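Local coordinates for hypothetical protein DUF871 (Enterococcus faecalis, PDB 2P0O) that is of unknown function but is probably a 6-phospho-N-acetylmuramidase acting on a phosphorylated sugar of cell-wall recycling, at residues 245-250 / 334-339; 256-261 / 355-360; 303-308 / 317-322. All coordinates share one frame; numbering follows the deposited sequence.

Interaction 1 of 3, residues 245-250 / 334-339; sequences LEVAPS and TITRII
A single beta bridge, prolonged by two hydroxyl-to-carbonyl bonds, joins the end of strand 242-247 to the end of strand 332-337 in the cyclophilin-like C-terminal domain, where the edges of its two small sheets meet. Val247 and Ile338 are the bridged pair. On one side of it Ile339 N gives an almost straight bond to Glu246 O, 2.9 Å long with an N-H...O angle of 177°, although the donor stands above the carbonyl plane. On the other, Ala248 N reaches Arg337 O at 2.9 Å, this time within the plane of the carbonyl. The segments then diverge from regular pairing, and side chains take over from backbone amides. A classic beta bulge, in which Ile335 and Thr336 both face Val305, precedes the bridge. Thr336 suits this place because it is both polar and apolar: its OG1, anti to the backbone N (chi1 175°), bonds to Ala248 O, while CG2 lies 3.7 Å from Val247 CB, the two side chains crossing at about a right angle. Apolar branches line the bridge itself. Val247 CG1 meets Ile338 CD1 at 3.9 Å, and Leu245 CD2 touches Ile338 CG2 obliquely. Ile339 lays CG1 against Glu246 CB, and its CD1 reaches the backbone of Val247 and Ala248. The carboxylate of Glu246 is engaged elsewhere, in a salt bridge with Arg229 and a bond to the amide of Ile363. Small enough to fit close to the bulge, Ser250 turns OG anti to its own N; hydrogen-bonded also to Ser252 N, this OG donates in plane to Ile335 O over 2.8 Å.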
loop_
_atom_site.group_PDB
_atom_site.type_symbol
_atom_site.label_atom_id
_atom_site.label_comp_id
_atom_site.label_asym_id
_atom_site.label_seq_id
_atom_site.Cartn_x
_atom_site.Cartn_y
_atom_site.Cartn_z
ATOM N N LEU A 245 -14.496 -2.175 -5.982
ATOM C CA LEU A 245 -15.153 -2.269 -4.669
ATOM C C LEU A 245 -16.331 -3.222 -4.729
ATOM O O LEU A 245 -16.953 -3.369 -5.779
ATOM C CB LEU A 245 -15.654 -0.887 -4.177
ATOM C CG LEU A 245 -14.763 0.353 -4.177
ATOM C CD1 LEU A 245 -14.759 0.975 -5.582
ATOM C CD2 LEU A 245 -15.221 1.417 -3.141
ATOM N N GLU A 246 -16.634 -3.859 -3.600
ATOM C CA GLU A 246 -17.784 -4.774 -3.466
ATOM C C GLU A 246 -18.989 -4.122 -2.794
ATOM O O GLU A 246 -18.840 -3.212 -1.972
ATOM C CB GLU A 246 -17.386 -6.035 -2.697
ATOM C CG GLU A 246 -16.763 -7.104 -3.562
ATOM C CD GLU A 246 -16.270 -8.337 -2.779
ATOM O OE1 GLU A 246 -16.484 -8.439 -1.540
ATOM O OE2 GLU A 246 -15.684 -9.238 -3.436
ATOM N N VAL A 247 -20.182 -4.592 -3.145
ATOM C CA VAL A 247 -21.403 -4.090 -2.551
ATOM C C VAL A 247 -22.150 -5.248 -1.950
ATOM O O VAL A 247 -21.956 -6.396 -2.383
ATOM C CB VAL A 247 -22.329 -3.338 -3.594
ATOM C CG1 VAL A 247 -21.668 -2.090 -4.093
ATOM C CG2 VAL A 247 -22.791 -4.280 -4.786
ATOM N N ALA A 248 -22.996 -4.961 -0.957
ATOM C CA ALA A 248 -23.822 -5.993 -0.320
ATOM C C ALA A 248 -24.835 -6.551 -1.311
ATOM O O ALA A 248 -25.260 -5.832 -2.205
ATOM C CB ALA A 248 -24.566 -5.422 0.916
ATOM N N PRO A 249 -25.266 -7.825 -1.135
ATOM C CA PRO A 249 -26.379 -8.351 -1.937
ATOM C C PRO A 249 -27.622 -7.468 -1.813
ATOM O O PRO A 249 -27.850 -6.889 -0.766
ATOM C CB PRO A 249 -26.655 -9.728 -1.286
ATOM C CG PRO A 249 -25.318 -10.130 -0.698
ATOM C CD PRO A 249 -24.778 -8.825 -0.160
ATOM N N SER A 250 -28.403 -7.352 -2.879
ATOM C CA SER A 250 -29.656 -6.611 -2.846
ATOM C C SER A 250 -30.673 -7.221 -3.772
ATOM O O SER A 250 -30.332 -7.859 -4.763
ATOM C CB SER A 250 -29.440 -5.153 -3.246
ATOM O OG SER A 250 -30.686 -4.507 -3.460
ATOM N N THR A 334 -32.573 3.703 -2.524
ATOM C CA THR A 334 -31.363 3.139 -1.941
ATOM C C THR A 334 -31.258 1.716 -2.444
ATOM O O THR A 334 -32.197 0.939 -2.278
ATOM C CB THR A 334 -31.423 3.163 -0.401
ATOM O OG1 THR A 334 -32.731 2.732 0.006
ATOM C CG2 THR A 334 -31.216 4.584 0.106
ATOM N N ILE A 335 -30.130 1.382 -3.068
ATOM C CA ILE A 335 -30.002 0.110 -3.804
ATOM C C ILE A 335 -29.183 -0.883 -3.016
ATOM O O ILE A 335 -29.597 -2.006 -2.799
ATOM C CB ILE A 335 -29.281 0.285 -5.188
ATOM C CG1 ILE A 335 -29.851 1.468 -5.992
ATOM C CG2 ILE A 335 -29.300 -1.049 -5.990
ATOM C CD1 ILE A 335 -31.347 1.369 -6.177
ATOM N N THR A 336 -27.984 -0.482 -2.625
ATOM C CA THR A 336 -27.137 -1.365 -1.845
ATOM C C THR A 336 -26.126 -0.464 -1.139
ATOM O O THR A 336 -26.277 0.766 -1.166
ATOM C CB THR A 336 -26.487 -2.474 -2.733
ATOM O OG1 THR A 336 -25.590 -3.244 -1.955
ATOM C CG2 THR A 336 -25.693 -1.887 -3.906
ATOM N N ARG A 337 -25.105 -1.073 -0.540
ATOM C CA ARG A 337 -24.088 -0.365 0.208
ATOM C C ARG A 337 -22.709 -0.968 -0.043
ATOM O O ARG A 337 -22.583 -2.186 -0.070
ATOM C CB ARG A 337 -24.407 -0.458 1.700
ATOM C CG ARG A 337 -23.660 0.608 2.518
ATOM C CD ARG A 337 -24.154 0.695 3.948
ATOM N NE ARG A 337 -23.317 1.663 4.659
ATOM C CZ ARG A 337 -23.209 1.771 5.980
ATOM N NH1 ARG A 337 -23.929 1.001 6.801
ATOM N NH2 ARG A 337 -22.375 2.678 6.478
ATOM N N ILE A 338 -21.678 -0.126 -0.196
ATOM C CA ILE A 338 -20.299 -0.604 -0.224
ATOM C C ILE A 338 -19.939 -1.398 1.013
ATOM O O ILE A 338 -20.220 -0.991 2.121
ATOM C CB ILE A 338 -19.260 0.578 -0.289
ATOM C CG1 ILE A 338 -19.607 1.551 -1.437
ATOM C CG2 ILE A 338 -17.813 0.013 -0.354
ATOM C CD1 ILE A 338 -19.505 0.915 -2.846
ATOM N N ILE A 339 -19.296 -2.533 0.799
ATOM C CA ILE A 339 -18.833 -3.440 1.859
ATOM C C ILE A 339 -17.956 -2.681 2.859
ATOM O O ILE A 339 -17.128 -1.854 2.463
ATOM C CB ILE A 339 -18.093 -4.663 1.175
ATOM C CG1 ILE A 339 -19.125 -5.620 0.559
ATOM C CG2 ILE A 339 -17.123 -5.408 2.071
ATOM C CD1 ILE A 339 -20.384 -5.803 1.353
#

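Interaction 2 of 3, residues 256-261 / 355-360; sequences KRILGT and FTLVTE
Thr261 and Thr356 both hold OG1 anti to the carbonyl carbon (chi1 -58° in each), and these matching torsions bring the two hydroxyls together on one face of a short antiparallel pairing. Thr261 OG1 donates to Thr356 OG1 at 3.0 Å, the side chains crossing obliquely in a non-hydrogen-bonded pair; Thr356 OG1 is also bonded to Gln242 OE1. Next along the strands, Gly260 and Leu357 form the hydrogen-bonded pair. Gly260 N meets Leu357 O at 3.0 Å in the carbonyl plane, and Leu357 N returns to Gly260 O at 2.9 Å from above the plane of the Gly260 carbonyl. Glycine fits because at its positive phi of 118° a side chain would collide with the carbonyl oxygen of Leu259. Leu357, on the face opposite the threonines, sends CD1 to within 3.6 Å of Ile258 O, and Ile258 CG1 makes a looser apolar contact with the same CD1. Leu259, just past the helix, has left helical angles; its CD2 lies alongside the other backbone, 3.8 Å from Thr359 N. Helix 255-258 thus runs almost directly into strand 260-263, one edge of a three-stranded mixed sheet with strand 354-359 in the middle and strand 242-247 beyond it, while Ile258 rests on Val305 of strand 304-308.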
loop_
_atom_site.group_PDB
_atom_site.type_symbol
_atom_site.label_atom_id
_atom_site.label_comp_id
_atom_site.label_asym_id
_atom_site.label_seq_id
_atom_site.Cartn_x
_atom_site.Cartn_y
_atom_site.Cartn_z
ATOM N N LYS A 256 -28.513 -4.102 -11.205
ATOM C CA LYS A 256 -27.738 -4.290 -12.439
ATOM C C LYS A 256 -27.333 -2.987 -13.093
ATOM O O LYS A 256 -26.307 -2.927 -13.764
ATOM C CB LYS A 256 -28.500 -5.153 -13.442
ATOM C CG LYS A 256 -28.865 -6.492 -12.855
ATOM C CD LYS A 256 -28.784 -7.665 -13.839
ATOM C CE LYS A 256 -28.492 -8.953 -13.048
ATOM N NZ LYS A 256 -27.483 -8.662 -11.937
ATOM N N ARG A 257 -28.148 -1.950 -12.912
ATOM C CA ARG A 257 -27.810 -0.636 -13.406
ATOM C C ARG A 257 -26.610 -0.113 -12.682
ATOM O O ARG A 257 -25.825 0.637 -13.260
ATOM C CB ARG A 257 -28.945 0.361 -13.168
ATOM C CG ARG A 257 -29.824 0.572 -14.337
ATOM C CD ARG A 257 -30.628 1.830 -14.157
ATOM N NE ARG A 257 -31.678 1.877 -15.170
ATOM C CZ ARG A 257 -32.069 2.976 -15.808
ATOM N NH1 ARG A 257 -33.039 2.886 -16.725
ATOM N NH2 ARG A 257 -31.503 4.160 -15.540
ATOM N N ILE A 258 -26.479 -0.445 -11.403
ATOM C CA ILE A 258 -25.370 0.135 -10.665
ATOM C C ILE A 258 -24.096 -0.698 -10.628
ATOM O O ILE A 258 -23.038 -0.156 -10.348
ATOM C CB ILE A 258 -25.761 0.772 -9.267
ATOM C CG1 ILE A 258 -25.411 -0.085 -8.036
ATOM C CG2 ILE A 258 -27.182 1.420 -9.252
ATOM C CD1 ILE A 258 -25.326 -1.464 -8.141
ATOM N N LEU A 259 -24.198 -1.993 -10.895
ATOM C CA LEU A 259 -23.013 -2.846 -11.004
ATOM C C LEU A 259 -22.259 -2.473 -12.293
ATOM O O LEU A 259 -22.888 -2.187 -13.305
ATOM C CB LEU A 259 -23.420 -4.324 -11.011
ATOM C CG LEU A 259 -23.937 -4.942 -9.689
ATOM C CD1 LEU A 259 -24.493 -6.321 -9.917
ATOM C CD2 LEU A 259 -22.864 -4.980 -8.562
ATOM N N GLY A 260 -20.929 -2.466 -12.253
ATOM C CA GLY A 260 -20.107 -2.049 -13.392
ATOM C C GLY A 260 -19.236 -0.830 -13.093
ATOM O O GLY A 260 -19.072 -0.435 -11.928
ATOM N N THR A 261 -18.710 -0.216 -14.156
ATOM C CA THR A 261 -17.792 0.915 -14.056
ATOM C C THR A 261 -18.505 2.251 -14.127
ATOM O O THR A 261 -19.319 2.478 -15.013
ATOM C CB THR A 261 -16.729 0.868 -15.178
ATOM O OG1 THR A 261 -16.024 -0.359 -15.075
ATOM C CG2 THR A 261 -15.715 2.025 -15.054
ATOM N N PHE A 355 -14.395 3.898 -10.948
ATOM C CA PHE A 355 -14.591 2.867 -9.946
ATOM C C PHE A 355 -15.625 1.871 -10.422
ATOM O O PHE A 355 -16.605 2.258 -11.054
ATOM C CB PHE A 355 -15.003 3.489 -8.634
ATOM C CG PHE A 355 -16.293 4.296 -8.686
ATOM C CD1 PHE A 355 -16.291 5.628 -9.084
ATOM C CD2 PHE A 355 -17.494 3.734 -8.241
ATOM C CE1 PHE A 355 -17.479 6.406 -9.075
ATOM C CE2 PHE A 355 -18.684 4.491 -8.245
ATOM C CZ PHE A 355 -18.678 5.821 -8.640
ATOM N N THR A 356 -15.388 0.596 -10.098
ATOM C CA THR A 356 -16.165 -0.522 -10.578
ATOM C C THR A 356 -16.791 -1.238 -9.367
ATOM O O THR A 356 -16.098 -1.634 -8.427
ATOM C CB THR A 356 -15.254 -1.452 -11.374
ATOM O OG1 THR A 356 -14.664 -0.708 -12.468
ATOM C CG2 THR A 356 -16.003 -2.672 -11.882
ATOM N N LEU A 357 -18.108 -1.391 -9.394
ATOM C CA LEU A 357 -18.837 -2.005 -8.287
ATOM C C LEU A 357 -19.124 -3.424 -8.697
ATOM O O LEU A 357 -19.635 -3.662 -9.809
ATOM C CB LEU A 357 -20.151 -1.244 -8.033
ATOM C CG LEU A 357 -19.977 0.241 -7.708
ATOM C CD1 LEU A 357 -21.326 0.900 -7.321
ATOM C CD2 LEU A 357 -18.883 0.457 -6.583
ATOM N N VAL A 358 -18.769 -4.366 -7.823
ATOM C CA VAL A 358 -19.036 -5.768 -8.082
ATOM C C VAL A 358 -19.707 -6.371 -6.846
ATOM O O VAL A 358 -19.612 -5.833 -5.722
ATOM C CB VAL A 358 -17.765 -6.590 -8.492
ATOM C CG1 VAL A 358 -17.174 -6.103 -9.820
ATOM C CG2 VAL A 358 -16.697 -6.577 -7.367
ATOM N N THR A 359 -20.397 -7.473 -7.044
ATOM C CA THR A 359 -21.150 -8.011 -5.928
ATOM C C THR A 359 -20.220 -8.767 -4.949
ATOM O O THR A 359 -19.136 -9.251 -5.328
ATOM C CB THR A 359 -22.374 -8.819 -6.410
ATOM O OG1 THR A 359 -23.460 -8.623 -5.484
ATOM C CG2 THR A 359 -22.040 -10.300 -6.527
ATOM N N GLU A 360 -20.625 -8.790 -3.687
ATOM C CA GLU A 360 -19.771 -9.273 -2.605
ATOM C C GLU A 360 -19.236 -10.688 -2.883
ATOM O O GLU A 360 -19.979 -11.571 -3.304
ATOM C CB GLU A 360 -20.506 -9.208 -1.250
ATOM C CG GLU A 360 -19.615 -9.599 -0.052
ATOM C CD GLU A 360 -20.317 -9.581 1.320
ATOM O OE1 GLU A 360 -21.578 -9.632 1.389
ATOM O OE2 GLU A 360 -19.576 -9.518 2.344
#

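Interaction 3 of 3, residues 303-308 / 317-322; sequences GTVTID and GEIQVT
Backbone hydrogen bonds carry this beta hairpin, in which strands 304-308 and 319-322 run antiparallel within the four-stranded sheet of the C-terminal domain. Thr306 and Gln320 are the central hydrogen-bonded pair: Thr306 N reaches Gln320 O at 2.8 Å in the carbonyl plane, and Gln320 N returns to Thr306 O from above the plane. Thr322 N to Thr304 O and Asp308 N to Glu318 O continue the ladder. Each end has a glycine with positive phi, where a CB would strike the preceding carbonyl oxygen: Gly317 N bonds to Asp308 O at 2.7 Å, and Gly303 N to Thr322 O. Thr322 OG1, held between N and carbonyl carbon (chi1 64°), also receives weak bonds from Gly303 N and Thr304 N, while it is hydrogen-bonded to Arg300 O.

Apolar contacts occupy one face. Val305 CG2 meets Val321 CG2 at 4.3 Å, and Ile307 and Ile319 lie side by side, pointing the same way, with CD1 of Ile307 4.1 Å from CG1 of Ile319. Such branched side chains suit extended strands; Val305 packs on Ile258, Val321 on Ile338 and Ile307 on Ile335.

Polar groups and two waters fill the other face. Thr306 OG1 donates to one water at 2.6 Å, which in turn donates to Asp308 OD1 and Glu318 O; a second water donates to Thr306 OG1 and to Gln320 OE1. Gln320 NE2 binds Glu318 OE2 at 2.7 Å. The side chains of Asp308 and Glu318 lie side by side, their carboxylates not in contact (Asp308 OD2 to Glu318 OE1 4.9 Å); their repulsion is probably eased by the Glu318-Arg274 salt bridge, the Gln320 amide and the water's hydrogen bond to Asp308 OD1.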
loop_
_atom_site.group_PDB
_atom_site.type_symbol
_atom_site.label_atom_id
_atom_site.label_comp_id
_atom_site.label_asym_id
_atom_site.label_seq_id
_atom_site.Cartn_x
_atom_site.Cartn_y
_atom_site.Cartn_z
ATOM N N GLY A 303 -21.408 5.122 2.176
ATOM C CA GLY A 303 -21.197 3.942 1.323
ATOM C C GLY A 303 -22.442 3.520 0.588
ATOM O O GLY A 303 -22.378 2.658 -0.263
ATOM N N THR A 304 -23.576 4.140 0.912
ATOM C CA THR A 304 -24.851 3.830 0.287
ATOM C C THR A 304 -24.848 4.155 -1.208
ATOM O O THR A 304 -24.500 5.275 -1.620
ATOM C CB THR A 304 -26.066 4.467 1.054
ATOM O OG1 THR A 304 -26.137 3.927 2.396
ATOM C CG2 THR A 304 -27.399 4.138 0.363
ATOM N N VAL A 305 -25.201 3.154 -2.010
ATOM C CA VAL A 305 -25.376 3.319 -3.457
ATOM C C VAL A 305 -26.833 3.582 -3.788
ATOM O O VAL A 305 -27.738 2.793 -3.440
ATOM C CB VAL A 305 -24.906 2.061 -4.223
ATOM C CG1 VAL A 305 -24.910 2.302 -5.730
ATOM C CG2 VAL A 305 -23.527 1.621 -3.732
ATOM N N THR A 306 -27.059 4.685 -4.495
ATOM C CA THR A 306 -28.403 5.203 -4.737
ATOM C C THR A 306 -28.639 5.502 -6.207
ATOM O O THR A 306 -27.687 5.737 -6.979
ATOM C CB THR A 306 -28.669 6.537 -3.936
ATOM O OG1 THR A 306 -27.917 7.604 -4.517
ATOM C CG2 THR A 306 -28.230 6.424 -2.502
ATOM N N ILE A 307 -29.912 5.509 -6.593
ATOM C CA ILE A 307 -30.304 5.978 -7.912
ATOM C C ILE A 307 -31.487 6.927 -7.750
ATOM O O ILE A 307 -32.452 6.619 -7.019
ATOM C CB ILE A 307 -30.598 4.783 -8.914
ATOM C CG1 ILE A 307 -30.790 5.290 -10.338
ATOM C CG2 ILE A 307 -31.816 3.926 -8.478
ATOM C CD1 ILE A 307 -30.697 4.193 -11.388
ATOM N N ASP A 308 -31.411 8.085 -8.403
ATOM C CA ASP A 308 -32.501 9.053 -8.337
ATOM C C ASP A 308 -33.740 8.516 -9.053
ATOM O O ASP A 308 -33.640 8.040 -10.191
ATOM C CB ASP A 308 -32.072 10.383 -8.937
ATOM C CG ASP A 308 -31.178 11.198 -8.007
ATOM O OD1 ASP A 308 -30.824 10.718 -6.889
ATOM O OD2 ASP A 308 -30.856 12.352 -8.383
ATOM N N GLY A 317 -32.346 8.820 -12.436
ATOM C CA GLY A 317 -31.329 7.935 -12.958
ATOM C C GLY A 317 -29.898 8.285 -12.576
ATOM O O GLY A 317 -28.990 7.512 -12.848
ATOM N N GLU A 318 -29.667 9.454 -11.983
ATOM C CA GLU A 318 -28.336 9.743 -11.428
ATOM C C GLU A 318 -27.974 8.708 -10.379
ATOM O O GLU A 318 -28.784 8.395 -9.483
ATOM C CB GLU A 318 -28.243 11.127 -10.776
ATOM C CG GLU A 318 -26.772 11.437 -10.391
ATOM C CD GLU A 318 -26.527 12.876 -10.045
ATOM O OE1 GLU A 318 -26.852 13.747 -10.871
ATOM O OE2 GLU A 318 -26.010 13.132 -8.944
ATOM N N ILE A 319 -26.763 8.192 -10.497
ATOM C CA ILE A 319 -26.249 7.189 -9.562
ATOM C C ILE A 319 -25.236 7.883 -8.664
ATOM O O ILE A 319 -24.342 8.606 -9.144
ATOM C CB ILE A 319 -25.646 5.949 -10.311
ATOM C CG1 ILE A 319 -26.738 5.213 -11.097
ATOM C CG2 ILE A 319 -24.955 4.962 -9.354
ATOM C CD1 ILE A 319 -26.234 4.335 -12.255
ATOM N N GLN A 320 -25.383 7.667 -7.368
ATOM C CA GLN A 320 -24.460 8.211 -6.395
ATOM C C GLN A 320 -24.014 7.145 -5.394
ATOM O O GLN A 320 -24.722 6.131 -5.152
ATOM C CB GLN A 320 -25.124 9.335 -5.639
ATOM C CG GLN A 320 -25.653 10.474 -6.515
ATOM C CD GLN A 320 -26.146 11.627 -5.689
ATOM O OE1 GLN A 320 -26.413 11.472 -4.493
ATOM N NE2 GLN A 320 -26.276 12.780 -6.305
ATOM N N VAL A 321 -22.842 7.369 -4.831
ATOM C CA VAL A 321 -22.412 6.666 -3.640
ATOM C C VAL A 321 -22.143 7.762 -2.612
ATOM O O VAL A 321 -21.392 8.721 -2.901
ATOM C CB VAL A 321 -21.115 5.862 -3.912
ATOM C CG1 VAL A 321 -20.700 5.028 -2.684
ATOM C CG2 VAL A 321 -21.273 4.956 -5.162
ATOM N N THR A 322 -22.728 7.613 -1.422
ATOM C CA THR A 322 -22.521 8.575 -0.342
ATOM C C THR A 322 -21.154 8.521 0.313
ATOM O O THR A 322 -20.632 7.430 0.614
ATOM C CB THR A 322 -23.666 8.574 0.714
ATOM O OG1 THR A 322 -23.741 7.323 1.412
ATOM C CG2 THR A 322 -25.021 8.871 0.030
HETATM O O HOH W 1 -28.773 9.025 -6.500
HETATM O O HOH W 2 -27.826 9.796 -2.674
#

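Overall arrangement
All three contacts lie in the C-terminal, cyclophilin-like domain, on the same side of the chain's centre, with centres 9 to 12 Å apart. Interactions 1 and 2 share the mixed sheet, where strands 242-247 and 354-359 are neighbours, and their segments alternate along the chain. Interaction 3 is nested inside the loops closed by both; its strand 304-308 pairs with strand 332-337 of interaction 1 in the antiparallel sheet. Between interactions 2 and 3 there is side-chain packing instead, Ile258 and Phe355 meeting Val305 and Val321. Interaction 1 therefore joins the two sheets at their edges, while interactions 2 and 3 press together across the interior, making one compact domain beside the TIM barrel.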